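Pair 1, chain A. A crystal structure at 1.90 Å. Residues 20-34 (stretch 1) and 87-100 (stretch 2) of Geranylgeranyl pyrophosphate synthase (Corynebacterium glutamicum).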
# COMPACT_ATOMS: atom_id res chain seq x y z
N LYS A 20 -13.17 4.47 -26.60
CA LYS A 20 -11.77 4.90 -26.81
C LYS A 20 -11.05 5.34 -25.52
O LYS A 20 -9.83 5.46 -25.51
CB LYS A 20 -11.66 6.08 -27.79
CG LYS A 20 -12.19 5.80 -29.21
CD LYS A 20 -11.80 6.92 -30.17
CE LYS A 20 -12.70 6.95 -31.41
NZ LYS A 20 -12.31 5.97 -32.47
N PHE A 21 -11.81 5.64 -24.46
CA PHE A 21 -11.15 6.15 -23.25
C PHE A 21 -10.04 5.23 -22.70
O PHE A 21 -9.00 5.74 -22.29
CB PHE A 21 -12.15 6.57 -22.16
CG PHE A 21 -11.54 7.40 -21.08
CD1 PHE A 21 -11.17 8.70 -21.34
CD2 PHE A 21 -11.32 6.88 -19.81
CE1 PHE A 21 -10.60 9.49 -20.38
CE2 PHE A 21 -10.76 7.66 -18.82
CZ PHE A 21 -10.38 8.97 -19.11
N PRO A 22 -10.23 3.89 -22.69
CA PRO A 22 -9.15 3.03 -22.16
C PRO A 22 -7.81 3.23 -22.88
O PRO A 22 -6.76 3.01 -22.26
CB PRO A 22 -9.66 1.61 -22.38
CG PRO A 22 -11.15 1.76 -22.38
CD PRO A 22 -11.46 3.11 -22.96
N GLU A 23 -7.84 3.63 -24.16
CA GLU A 23 -6.59 3.91 -24.90
C GLU A 23 -5.86 5.10 -24.29
O GLU A 23 -4.62 5.08 -24.15
CB GLU A 23 -6.90 4.20 -26.39
CG GLU A 23 -7.54 3.05 -27.09
CD GLU A 23 -7.96 3.40 -28.51
OE1 GLU A 23 -7.87 4.59 -28.92
OE2 GLU A 23 -8.35 2.48 -29.20
N VAL A 24 -6.63 6.12 -23.92
CA VAL A 24 -6.07 7.31 -23.29
C VAL A 24 -5.47 6.92 -21.92
O VAL A 24 -4.39 7.37 -21.60
CB VAL A 24 -7.16 8.42 -23.12
CG1 VAL A 24 -6.62 9.58 -22.35
CG2 VAL A 24 -7.63 8.90 -24.54
N VAL A 25 -6.18 6.08 -21.17
CA VAL A 25 -5.69 5.65 -19.84
C VAL A 25 -4.35 4.92 -20.01
O VAL A 25 -3.39 5.22 -19.30
CB VAL A 25 -6.72 4.76 -19.13
CG1 VAL A 25 -6.13 4.10 -17.83
CG2 VAL A 25 -8.00 5.59 -18.82
N ARG A 26 -4.27 3.99 -20.97
CA ARG A 26 -3.02 3.27 -21.24
C ARG A 26 -1.88 4.21 -21.58
O ARG A 26 -0.77 4.02 -21.08
CB ARG A 26 -3.21 2.21 -22.34
CG ARG A 26 -2.01 1.26 -22.51
CD ARG A 26 -2.28 0.25 -23.66
NE ARG A 26 -1.28 -0.84 -23.70
CZ ARG A 26 -0.04 -0.75 -24.18
NH1 ARG A 26 0.44 0.40 -24.63
NH2 ARG A 26 0.76 -1.83 -24.16
N ASP A 27 -2.13 5.25 -22.40
CA ASP A 27 -1.11 6.28 -22.64
C ASP A 27 -0.62 6.96 -21.35
O ASP A 27 0.58 7.19 -21.20
CB ASP A 27 -1.62 7.41 -23.55
CG ASP A 27 -1.70 7.00 -25.02
OD1 ASP A 27 -1.01 6.07 -25.44
OD2 ASP A 27 -2.48 7.62 -25.76
N ARG A 28 -1.54 7.39 -20.50
CA ARG A 28 -1.10 8.07 -19.26
C ARG A 28 -0.25 7.14 -18.37
O ARG A 28 0.75 7.57 -17.79
CB ARG A 28 -2.33 8.58 -18.45
CG ARG A 28 -3.31 9.49 -19.24
CD ARG A 28 -2.61 10.62 -20.04
NE ARG A 28 -1.75 11.49 -19.24
CZ ARG A 28 -0.98 12.44 -19.76
NH1 ARG A 28 -0.97 12.65 -21.08
NH2 ARG A 28 -0.22 13.20 -18.97
N LEU A 29 -0.69 5.88 -18.25
CA LEU A 29 0.02 4.91 -17.44
C LEU A 29 1.39 4.63 -18.03
O LEU A 29 2.37 4.48 -17.28
CB LEU A 29 -0.75 3.59 -17.31
CG LEU A 29 -2.09 3.71 -16.53
CD1 LEU A 29 -2.87 2.44 -16.76
CD2 LEU A 29 -1.77 3.98 -14.99
N THR A 30 1.46 4.55 -19.37
CA THR A 30 2.76 4.38 -20.05
C THR A 30 3.73 5.49 -19.71
O THR A 30 4.90 5.23 -19.37
CB THR A 30 2.60 4.26 -21.61
OG1 THR A 30 1.75 3.15 -21.89
CG2 THR A 30 3.97 4.02 -22.25
N GLN A 31 3.26 6.73 -19.80
CA GLN A 31 4.11 7.86 -19.49
C GLN A 31 4.64 7.83 -18.05
O GLN A 31 5.82 8.12 -17.79
CB GLN A 31 3.38 9.18 -19.76
CG GLN A 31 2.97 9.24 -21.22
CD GLN A 31 2.81 10.65 -21.74
OE1 GLN A 31 2.31 10.83 -22.87
NE2 GLN A 31 3.20 11.66 -20.95
N PHE A 32 3.76 7.44 -17.14
CA PHE A 32 4.15 7.41 -15.72
C PHE A 32 5.21 6.33 -15.49
O PHE A 32 6.23 6.58 -14.81
CB PHE A 32 2.89 7.16 -14.85
CG PHE A 32 3.22 7.08 -13.36
CD1 PHE A 32 3.58 5.88 -12.78
CD2 PHE A 32 3.18 8.24 -12.58
CE1 PHE A 32 3.92 5.81 -11.39
CE2 PHE A 32 3.50 8.20 -11.18
CZ PHE A 32 3.87 6.98 -10.59
N LEU A 33 4.95 5.13 -16.00
CA LEU A 33 5.86 4.00 -15.86
C LEU A 33 7.23 4.26 -16.49
O LEU A 33 8.28 3.96 -15.88
CB LEU A 33 5.24 2.71 -16.38
CG LEU A 33 4.10 2.23 -15.45
CD1 LEU A 33 3.17 1.20 -16.18
CD2 LEU A 33 4.67 1.59 -14.18
N ASP A 34 7.22 4.85 -17.68
CA ASP A 34 8.48 5.27 -18.31
C ASP A 34 9.29 6.17 -17.39
O ASP A 34 10.51 6.03 -17.31
CB ASP A 34 8.24 6.04 -19.61
CG ASP A 34 7.75 5.16 -20.76
OD1 ASP A 34 7.79 3.91 -20.68
OD2 ASP A 34 7.33 5.76 -21.78
N LEU A 87 -5.88 19.46 -18.73
CA LEU A 87 -6.51 18.20 -19.12
C LEU A 87 -5.65 16.98 -18.76
O LEU A 87 -6.14 15.96 -18.30
CB LEU A 87 -6.74 18.23 -20.63
CG LEU A 87 -7.17 16.93 -21.30
CD1 LEU A 87 -8.53 16.44 -20.75
CD2 LEU A 87 -7.26 17.22 -22.80
N GLU A 88 -4.35 17.09 -19.02
CA GLU A 88 -3.42 16.01 -18.73
C GLU A 88 -3.46 15.63 -17.24
O GLU A 88 -3.29 14.44 -16.86
CB GLU A 88 -2.00 16.50 -19.08
CG GLU A 88 -1.81 16.89 -20.55
CD GLU A 88 -2.46 18.24 -21.00
OE1 GLU A 88 -2.93 19.09 -20.20
OE2 GLU A 88 -2.46 18.46 -22.24
N SER A 89 -3.61 16.64 -16.39
CA SER A 89 -3.64 16.41 -14.91
C SER A 89 -4.91 15.68 -14.51
O SER A 89 -4.88 14.80 -13.65
CB SER A 89 -3.53 17.73 -14.15
OG SER A 89 -2.34 18.43 -14.50
N VAL A 90 -6.03 16.08 -15.10
CA VAL A 90 -7.28 15.36 -14.84
C VAL A 90 -7.18 13.93 -15.28
O VAL A 90 -7.61 13.00 -14.54
CB VAL A 90 -8.48 16.07 -15.53
CG1 VAL A 90 -9.77 15.29 -15.30
CG2 VAL A 90 -8.59 17.51 -15.02
N LEU A 91 -6.61 13.72 -16.48
CA LEU A 91 -6.51 12.36 -17.00
C LEU A 91 -5.55 11.50 -16.16
O LEU A 91 -5.78 10.30 -15.98
CB LEU A 91 -5.99 12.38 -18.47
CG LEU A 91 -6.99 13.03 -19.45
CD1 LEU A 91 -6.33 13.17 -20.86
CD2 LEU A 91 -8.26 12.20 -19.55
N ASP A 92 -4.50 12.11 -15.64
CA ASP A 92 -3.58 11.37 -14.77
C ASP A 92 -4.23 11.00 -13.45
O ASP A 92 -4.02 9.88 -12.94
CB ASP A 92 -2.33 12.19 -14.50
CG ASP A 92 -1.32 12.11 -15.65
OD1 ASP A 92 -1.40 11.23 -16.52
OD2 ASP A 92 -0.46 12.96 -15.70
N ALA A 93 -5.02 11.95 -12.90
CA ALA A 93 -5.81 11.62 -11.68
C ALA A 93 -6.73 10.45 -11.92
O ALA A 93 -6.79 9.53 -11.10
CB ALA A 93 -6.59 12.85 -11.16
N ALA A 94 -7.48 10.48 -13.04
CA ALA A 94 -8.32 9.35 -13.38
C ALA A 94 -7.57 8.04 -13.54
O ALA A 94 -7.99 6.99 -13.01
CB ALA A 94 -9.18 9.68 -14.69
N ALA A 95 -6.44 8.10 -14.24
CA ALA A 95 -5.66 6.91 -14.55
C ALA A 95 -5.00 6.31 -13.33
O ALA A 95 -4.75 5.09 -13.29
CB ALA A 95 -4.57 7.26 -15.62
N SER A 96 -4.72 7.14 -12.32
CA SER A 96 -4.03 6.65 -11.09
C SER A 96 -4.84 5.51 -10.44
O SER A 96 -4.29 4.65 -9.74
CB SER A 96 -3.81 7.79 -10.08
OG SER A 96 -5.06 8.14 -9.48
N LEU A 97 -6.17 5.53 -10.63
CA LEU A 97 -7.01 4.44 -10.13
C LEU A 97 -6.61 3.06 -10.61
O LEU A 97 -6.84 2.07 -9.90
CB LEU A 97 -8.48 4.68 -10.50
CG LEU A 97 -9.05 5.98 -9.92
CD1 LEU A 97 -10.50 6.14 -10.36
CD2 LEU A 97 -9.00 5.97 -8.37
N GLU A 98 -6.01 2.96 -11.80
CA GLU A 98 -5.52 1.66 -12.27
C GLU A 98 -4.41 1.08 -11.38
O GLU A 98 -4.26 -0.14 -11.28
CB GLU A 98 -4.98 1.77 -13.70
CG GLU A 98 -6.10 2.01 -14.69
CD GLU A 98 -7.17 0.87 -14.61
OE1 GLU A 98 -6.83 -0.32 -14.79
OE2 GLU A 98 -8.32 1.16 -14.28
N PHE A 99 -3.62 1.95 -10.76
CA PHE A 99 -2.60 1.42 -9.83
C PHE A 99 -3.21 0.88 -8.54
O PHE A 99 -2.71 -0.10 -7.98
CB PHE A 99 -1.53 2.48 -9.54
CG PHE A 99 -0.49 2.58 -10.59
CD1 PHE A 99 0.34 1.50 -10.88
CD2 PHE A 99 -0.29 3.78 -11.26
CE1 PHE A 99 1.36 1.60 -11.83
CE2 PHE A 99 0.72 3.89 -12.21
CZ PHE A 99 1.54 2.78 -12.49
N ILE A 100 -4.27 1.51 -8.06
CA ILE A 100 -4.99 0.97 -6.90
C ILE A 100 -5.51 -0.39 -7.30
O ILE A 100 -5.36 -1.36 -6.55
CB ILE A 100 -6.16 1.86 -6.46
CG1 ILE A 100 -5.61 3.24 -6.08
CG2 ILE A 100 -6.88 1.22 -5.22
CD1 ILE A 100 -6.69 4.19 -5.55
O HOH W 1 1.03 10.20 -17.04

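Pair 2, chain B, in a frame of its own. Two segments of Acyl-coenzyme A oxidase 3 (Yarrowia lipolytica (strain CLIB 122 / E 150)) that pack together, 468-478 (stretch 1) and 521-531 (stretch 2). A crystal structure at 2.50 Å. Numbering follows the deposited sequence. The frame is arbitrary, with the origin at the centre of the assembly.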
# COMPACT_ATOMS: atom_id res chain seq x y z
N GLY B 468 -16.44 -19.23 12.62
CA GLY B 468 -17.83 -18.99 12.93
C GLY B 468 -18.84 -19.49 11.89
O GLY B 468 -19.97 -19.86 12.24
N LEU B 469 -18.47 -19.48 10.61
CA LEU B 469 -19.37 -19.92 9.57
C LEU B 469 -19.48 -21.46 9.51
O LEU B 469 -20.51 -21.99 9.17
CB LEU B 469 -18.90 -19.44 8.22
CG LEU B 469 -18.97 -17.94 7.96
CD1 LEU B 469 -18.11 -17.61 6.73
CD2 LEU B 469 -20.42 -17.49 7.83
N ILE B 470 -18.37 -22.13 9.79
CA ILE B 470 -18.33 -23.55 9.85
C ILE B 470 -19.18 -24.07 11.03
O ILE B 470 -19.95 -25.04 10.88
CB ILE B 470 -16.88 -24.03 9.92
CG1 ILE B 470 -16.21 -23.78 8.58
CG2 ILE B 470 -16.83 -25.51 10.30
CD1 ILE B 470 -14.72 -24.08 8.62
N GLN B 471 -19.06 -23.40 12.18
CA GLN B 471 -19.90 -23.67 13.34
C GLN B 471 -21.38 -23.39 13.06
O GLN B 471 -22.23 -24.17 13.52
CB GLN B 471 -19.44 -22.91 14.58
CG GLN B 471 -18.14 -23.46 15.18
CD GLN B 471 -17.47 -22.47 16.15
OE1 GLN B 471 -17.63 -21.25 16.03
NE2 GLN B 471 -16.74 -23.01 17.12
N SER B 472 -21.68 -22.32 12.32
CA SER B 472 -23.08 -22.05 11.93
C SER B 472 -23.68 -23.15 11.02
O SER B 472 -24.81 -23.56 11.22
CB SER B 472 -23.21 -20.69 11.25
OG SER B 472 -23.18 -19.68 12.23
N CYS B 473 -22.89 -23.58 10.03
CA CYS B 473 -23.25 -24.62 9.08
C CYS B 473 -23.44 -25.96 9.80
O CYS B 473 -24.45 -26.58 9.60
CB CYS B 473 -22.17 -24.75 8.03
SG CYS B 473 -22.33 -26.02 6.73
N LEU B 474 -22.47 -26.36 10.63
CA LEU B 474 -22.57 -27.60 11.45
C LEU B 474 -23.74 -27.58 12.45
O LEU B 474 -24.48 -28.54 12.53
CB LEU B 474 -21.25 -27.86 12.18
CG LEU B 474 -21.05 -29.19 12.91
CD1 LEU B 474 -21.28 -30.44 12.04
CD2 LEU B 474 -19.63 -29.20 13.44
N GLY B 475 -23.94 -26.47 13.17
CA GLY B 475 -25.13 -26.32 14.02
C GLY B 475 -26.47 -26.38 13.26
O GLY B 475 -27.46 -26.83 13.82
N HIS B 476 -26.50 -25.94 12.02
CA HIS B 476 -27.68 -26.11 11.19
C HIS B 476 -27.98 -27.58 10.89
O HIS B 476 -29.12 -28.00 10.92
CB HIS B 476 -27.52 -25.32 9.90
CG HIS B 476 -28.71 -25.39 9.00
ND1 HIS B 476 -29.94 -24.89 9.36
CD2 HIS B 476 -28.86 -25.91 7.77
CE1 HIS B 476 -30.80 -25.10 8.38
NE2 HIS B 476 -30.17 -25.72 7.40
N ARG B 477 -26.94 -28.34 10.60
CA ARG B 477 -27.05 -29.74 10.25
C ARG B 477 -27.59 -30.54 11.42
O ARG B 477 -28.17 -31.59 11.25
CB ARG B 477 -25.70 -30.30 9.82
CG ARG B 477 -25.06 -29.56 8.67
CD ARG B 477 -23.93 -30.38 8.13
NE ARG B 477 -23.34 -29.81 6.94
CZ ARG B 477 -22.18 -30.19 6.44
NH1 ARG B 477 -21.48 -31.14 7.02
NH2 ARG B 477 -21.71 -29.61 5.35
N LYS B 478 -27.35 -30.02 12.61
CA LYS B 478 -27.81 -30.63 13.84
C LYS B 478 -29.16 -30.08 14.26
O LYS B 478 -29.62 -30.35 15.35
CB LYS B 478 -26.78 -30.43 14.95
CG LYS B 478 -25.52 -31.24 14.72
CD LYS B 478 -24.48 -31.01 15.79
CE LYS B 478 -23.10 -31.39 15.29
NZ LYS B 478 -22.11 -31.49 16.39
N ALA B 521 -18.08 -23.46 -0.65
CA ALA B 521 -16.86 -23.42 0.12
C ALA B 521 -17.13 -23.77 1.58
O ALA B 521 -16.38 -24.55 2.18
CB ALA B 521 -16.24 -22.03 0.00
N ILE B 522 -18.21 -23.24 2.15
CA ILE B 522 -18.55 -23.49 3.56
C ILE B 522 -19.01 -24.94 3.84
O ILE B 522 -18.60 -25.55 4.84
CB ILE B 522 -19.65 -22.52 4.04
CG1 ILE B 522 -19.09 -21.11 4.05
CG2 ILE B 522 -20.19 -22.91 5.44
CD1 ILE B 522 -20.14 -20.02 4.15
N GLN B 523 -19.88 -25.49 2.99
CA GLN B 523 -20.28 -26.90 3.15
C GLN B 523 -19.07 -27.85 3.06
O GLN B 523 -18.96 -28.79 3.87
CB GLN B 523 -21.37 -27.33 2.16
CG GLN B 523 -22.69 -26.52 2.18
CD GLN B 523 -23.54 -26.71 3.41
OE1 GLN B 523 -23.30 -27.60 4.21
NE2 GLN B 523 -24.56 -25.86 3.57
N ARG B 524 -18.16 -27.61 2.11
CA ARG B 524 -17.00 -28.54 1.94
C ARG B 524 -16.05 -28.41 3.14
O ARG B 524 -15.59 -29.42 3.69
CB ARG B 524 -16.27 -28.34 0.60
CG ARG B 524 -16.90 -29.17 -0.53
CD ARG B 524 -16.47 -28.78 -1.95
NE ARG B 524 -15.39 -27.80 -1.93
CZ ARG B 524 -15.47 -26.51 -2.29
NH1 ARG B 524 -16.58 -25.98 -2.80
NH2 ARG B 524 -14.40 -25.74 -2.15
N ALA B 525 -15.82 -27.18 3.56
CA ALA B 525 -15.01 -26.91 4.76
C ALA B 525 -15.65 -27.52 6.01
O ALA B 525 -14.95 -28.05 6.85
CB ALA B 525 -14.78 -25.41 4.96
N THR B 526 -16.96 -27.42 6.14
CA THR B 526 -17.65 -28.04 7.26
C THR B 526 -17.54 -29.58 7.18
O THR B 526 -17.27 -30.21 8.20
CB THR B 526 -19.10 -27.60 7.33
OG1 THR B 526 -19.16 -26.17 7.34
CG2 THR B 526 -19.75 -28.14 8.61
N ASP B 527 -17.71 -30.16 5.98
CA ASP B 527 -17.50 -31.63 5.77
C ASP B 527 -16.11 -32.08 6.24
O ASP B 527 -16.01 -33.12 6.93
CB ASP B 527 -17.64 -32.06 4.29
CG ASP B 527 -19.07 -31.98 3.77
OD1 ASP B 527 -20.02 -31.89 4.58
OD2 ASP B 527 -19.26 -31.96 2.54
N LYS B 528 -15.06 -31.35 5.84
CA LYS B 528 -13.67 -31.69 6.19
C LYS B 528 -13.42 -31.60 7.69
O LYS B 528 -12.62 -32.36 8.24
CB LYS B 528 -12.66 -30.77 5.49
CG LYS B 528 -12.43 -31.01 4.01
CD LYS B 528 -11.26 -30.16 3.48
CE LYS B 528 -10.30 -30.91 2.55
NZ LYS B 528 -10.76 -30.85 1.14
N PHE B 529 -14.07 -30.64 8.33
CA PHE B 529 -13.97 -30.43 9.77
C PHE B 529 -14.54 -31.64 10.50
O PHE B 529 -14.02 -32.05 11.53
CB PHE B 529 -14.75 -29.19 10.16
CG PHE B 529 -14.91 -29.03 11.63
CD1 PHE B 529 -15.98 -29.62 12.29
CD2 PHE B 529 -14.00 -28.31 12.37
CE1 PHE B 529 -16.16 -29.45 13.64
CE2 PHE B 529 -14.16 -28.15 13.74
CZ PHE B 529 -15.26 -28.72 14.38
N VAL B 530 -15.65 -32.15 9.96
CA VAL B 530 -16.27 -33.38 10.44
C VAL B 530 -15.37 -34.62 10.19
O VAL B 530 -15.23 -35.44 11.09
CB VAL B 530 -17.72 -33.55 9.88
CG1 VAL B 530 -18.33 -34.89 10.27
CG2 VAL B 530 -18.64 -32.44 10.38
N GLU B 531 -14.75 -34.77 9.02
CA GLU B 531 -13.82 -35.89 8.80
C GLU B 531 -12.65 -35.79 9.80
O GLU B 531 -12.17 -36.82 10.31
CB GLU B 531 -13.24 -35.93 7.38
CG GLU B 531 -14.19 -36.33 6.24
CD GLU B 531 -13.59 -36.02 4.85
OE1 GLU B 531 -14.30 -35.47 3.96
OE2 GLU B 531 -12.37 -36.30 4.64

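The sharpest difference between the two pairs is where the arginine that ties the helices together is rooted. In pair 1 it is Arg A28, at the middle of the crossing; in pair 2 the matching position is Cys B473, and the arginine is Arg B477, one turn later, at the position of Phe A32. Each arginine forms a salt bridge, but to acids at different positions. Arg A28 NE donates to Asp A92 OD1 at 2.8 Å with an N-H...acceptor angle of 169°, and Arg A28 NH2 reaches Asp A92 OD2 at 3.3 Å and 172°. Arg B477 NH1 and NH2 each lie 2.9 Å from Asp B527 OD1, both at 131°; the straighter bond runs from Arg B477 NH2 to Gln B523 OE1, 2.8 Å and 175°. Gln B523 superposes on Asp A92, so one position supplies a side-chain acceptor in both pairs, while Asp B527 falls on Ser A96, whose side chain makes no contact with the first stretch: its closest approach is Ser A96 CB to Leu A29 CD2, 6.5 Å.

The backbone frame is nonetheless common. The helix axes cross at -83° in pair 1 and -79° in pair 2, with closest approaches of 9.2 and 9.1 Å, and 14 central residues superpose with an RMSD of 0.7 Å. The nearest CA atoms occupy matched positions: Val A25 CA to Ala A95 CA is 5.4 Å, Ile B470 CA to Thr B526 CA 5.2 Å.

At this crossing the knob changes helix. Arg A28 sits among Glu A88, Leu A91, Asp A92 and Ala A95, its CB 3.8 Å from Ala A95 CB. In pair 2 the knob is Thr B526, the match of Ala A95, set among Ile B470, Cys B473, Leu B474 and Arg B477. Its OG1 donates to Ile B522 O at 2.6 Å, within its own helix, and its CG2 lies over one face of the Arg B477 guanidinium, 3.8 Å from NH1.

Leu A29 and Leu B474 match, yet meet aromatic rings at different positions. Leu A29 CD2 lies 3.7 Å from Phe A99 CE2, whereas Leu B474 CD2 lies 3.5 Å from Phe B529 CE1; Phe B529 matches Glu A98, and Phe A99 matches Val B530. Pair 1 adds an oblique aromatic pair, Phe A32 with Phe A99, planes at 59°.

Water also enters pair 1: water 1 donates to Arg A28 O and Asp A92 OD1, each 2.7 Å away, linking backbone to carboxylate. Buried areas remain similar, 634 and 582 Å².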